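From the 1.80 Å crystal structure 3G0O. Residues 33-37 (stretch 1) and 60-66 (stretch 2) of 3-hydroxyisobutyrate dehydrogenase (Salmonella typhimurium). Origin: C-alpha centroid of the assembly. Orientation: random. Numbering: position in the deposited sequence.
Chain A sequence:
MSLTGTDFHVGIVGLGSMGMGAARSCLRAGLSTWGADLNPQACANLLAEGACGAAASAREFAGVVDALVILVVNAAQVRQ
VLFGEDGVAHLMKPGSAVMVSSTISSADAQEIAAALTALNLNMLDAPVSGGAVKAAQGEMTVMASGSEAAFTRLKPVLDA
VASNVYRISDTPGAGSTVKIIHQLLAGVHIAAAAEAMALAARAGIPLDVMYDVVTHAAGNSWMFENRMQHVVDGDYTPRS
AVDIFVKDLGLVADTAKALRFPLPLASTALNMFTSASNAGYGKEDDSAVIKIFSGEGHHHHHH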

# COMPACT_ATOMS: atom_id res chain seq x y z
N THR A 33 -26.16 15.95 -18.79
CA THR A 33 -24.88 15.35 -19.16
C THR A 33 -24.67 14.97 -20.62
O THR A 33 -25.51 14.33 -21.26
N TRP A 34 -23.51 15.37 -21.15
CA TRP A 34 -23.12 15.08 -22.52
C TRP A 34 -21.81 14.29 -22.43
O TRP A 34 -21.02 14.49 -21.51
N GLY A 35 -21.58 13.40 -23.40
CA GLY A 35 -20.36 12.61 -23.41
C GLY A 35 -19.69 12.57 -24.76
O GLY A 35 -20.34 12.70 -25.80
N ALA A 36 -18.37 12.41 -24.77
CA ALA A 36 -17.62 12.35 -26.01
C ALA A 36 -16.51 11.31 -25.90
O ALA A 36 -15.67 11.39 -25.00
N ASP A 37 -16.51 10.34 -26.81
CA ASP A 37 -15.50 9.29 -26.82
C ASP A 37 -15.56 8.56 -28.16
O ASP A 37 -16.64 8.43 -28.76
N GLU A 60 -20.07 19.01 -30.98
CA GLU A 60 -21.52 19.13 -31.07
C GLU A 60 -22.16 19.85 -29.87
O GLU A 60 -23.20 20.50 -30.02
N PHE A 61 -21.55 19.75 -28.70
CA PHE A 61 -22.13 20.37 -27.51
C PHE A 61 -21.24 21.35 -26.74
O PHE A 61 -21.71 21.99 -25.80
N ALA A 62 -19.98 21.48 -27.13
CA ALA A 62 -19.05 22.38 -26.44
C ALA A 62 -19.60 23.80 -26.32
O ALA A 62 -19.30 24.51 -25.35
N GLY A 63 -20.39 24.21 -27.30
CA GLY A 63 -20.95 25.55 -27.28
C GLY A 63 -22.06 25.81 -26.27
O GLY A 63 -22.47 26.95 -26.10
N VAL A 64 -22.55 24.77 -25.60
CA VAL A 64 -23.63 24.97 -24.63
C VAL A 64 -23.32 24.52 -23.21
O VAL A 64 -24.05 24.86 -22.28
N VAL A 65 -22.25 23.76 -23.03
CA VAL A 65 -21.91 23.28 -21.70
C VAL A 65 -21.40 24.38 -20.77
O VAL A 65 -20.74 25.33 -21.20
N ASP A 66 -21.73 24.24 -19.49
CA ASP A 66 -21.30 25.17 -18.46
C ASP A 66 -19.92 24.71 -17.99
O ASP A 66 -19.13 25.50 -17.47

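This is a small apolar contact in which the side chains of Trp 34 and Phe 61 pack against each other, with two valines and an alanine filling in around them and no hydrogen bond crossing between the stretches. The buried surface, both sides summed, is 253 Å². Trp 34 and Phe 61 supply most of it, in nearly equal shares.

Residues 33-36 belong to a strand, and its side chains alternate in direction. Trp 34 and Ala 36 point their CA-to-CB bonds toward the second stretch. Thr 33 points away and makes no contact with it. Gly 35 has no side chain, but its backbone still takes part.

Trp 34 has chi1 at -58° (m) and chi2 at 77°. In this rotamer the indole meets Phe 61, Val 64 and Val 65. Phe 61 has chi1 at 58° (p) and chi2 at 75°, and its CA-to-CB bond also points toward the partner stretch.

The two aromatic residues engage in a reciprocal way. CB of Trp 34 sits over the face of the Phe 61 ring, 3.5 Å from the ring centroid and only 5° off the ring normal. In return, CB of Phe 61 lies over a face of the Trp 34 indole, 3.7 Å from the centroid of the six-membered ring and 26° off its normal. Both are CH-pi contacts. The closest atoms of the pair are Trp 34 CE3 and Phe 61 CB, at 3.4 Å. The rings themselves are oblique to one another: the five-membered ring of Trp 34 and the Phe 61 ring have centroids 5.0 Å apart and planes at 32°. Each ring thus covers the other residue's CB.

The edge of the Phe 61 ring reaches farther along the strand. Phe 61 CE2 comes within 3.4 Å of the backbone carbonyl O of Gly 35, which lies near the ring plane. Ala 36 CB also lies at the ring edge, 3.9 Å from Phe 61 CZ. The small alanine methyl therefore meets the far end of the phenyl ring.

The valines make lighter contacts with the indole. The CA-to-CB bond of Val 64 (chi1 -55°, m) points toward the first stretch, and its CG2 is 4.3 Å from Trp 34 CZ2. That of Val 65 (chi1 -65°, m) points sideways, yet Val 65 CG1 comes within 4.1 Å of Trp 34 CD1. Within the second stretch, Phe 61 O accepts from Val 64 N at 2.9 Å and, weakly, from Val 65 N at 3.3 Å.

No polar side-chain atom finds a hydrogen-bond partner across the stretches. Trp 34 NE1, Asp 37 OD1 and both carboxylate oxygens of Asp 66 are hydrogen-bonded elsewhere in the structure. Thr 33 OG1 and Asp 37 OD2 bond to residues just outside the stretches. The end of the Glu 60 side chain leads away from the strand. Asp 37 does not reach the second stretch.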

# COMPACT_ATOMS: atom_id res chain seq x y z
CB THR A 33 -24.64 14.10 -18.28
OG1 THR A 33 -24.80 14.46 -16.91
CG2 THR A 33 -23.24 13.53 -18.51
CB TRP A 34 -22.86 16.36 -23.31
CG TRP A 34 -24.02 17.30 -23.37
CD1 TRP A 34 -24.45 18.15 -22.39
CD2 TRP A 34 -24.90 17.51 -24.49
NE1 TRP A 34 -25.54 18.87 -22.82
CE2 TRP A 34 -25.84 18.49 -24.11
CE3 TRP A 34 -24.98 16.95 -25.77
CZ2 TRP A 34 -26.85 18.94 -24.97
CZ3 TRP A 34 -25.99 17.39 -26.63
CH2 TRP A 34 -26.91 18.37 -26.22
CB ALA A 36 -17.02 13.71 -26.34
CB ASP A 37 -15.75 8.29 -25.69
CG ASP A 37 -14.53 7.42 -25.41
OD1 ASP A 37 -13.61 7.90 -24.72
OD2 ASP A 37 -14.49 6.27 -25.89
CB GLU A 60 -22.17 17.75 -31.21
CG GLU A 60 -21.29 16.65 -31.84
CD GLU A 60 -21.19 16.72 -33.35
OE1 GLU A 60 -20.96 17.82 -33.90
OE2 GLU A 60 -21.34 15.66 -34.01
CB PHE A 61 -22.64 19.28 -26.56
CG PHE A 61 -21.58 18.30 -26.13
CD1 PHE A 61 -20.61 18.65 -25.20
CD2 PHE A 61 -21.55 17.01 -26.68
CE1 PHE A 61 -19.61 17.75 -24.82
CE2 PHE A 61 -20.56 16.10 -26.30
CZ PHE A 61 -19.59 16.47 -25.37
CB ALA A 62 -17.71 22.39 -27.16
CB VAL A 64 -24.93 24.24 -25.07
CG1 VAL A 64 -25.32 24.69 -26.46
CG2 VAL A 64 -24.73 22.73 -25.00
CB VAL A 65 -20.85 22.16 -21.74
CG1 VAL A 65 -21.41 20.94 -22.45
CG2 VAL A 65 -19.59 22.66 -22.43
CB ASP A 66 -22.28 25.13 -17.29
CG ASP A 66 -23.66 25.63 -17.69
OD1 ASP A 66 -23.79 26.83 -17.95
OD2 ASP A 66 -24.60 24.81 -17.74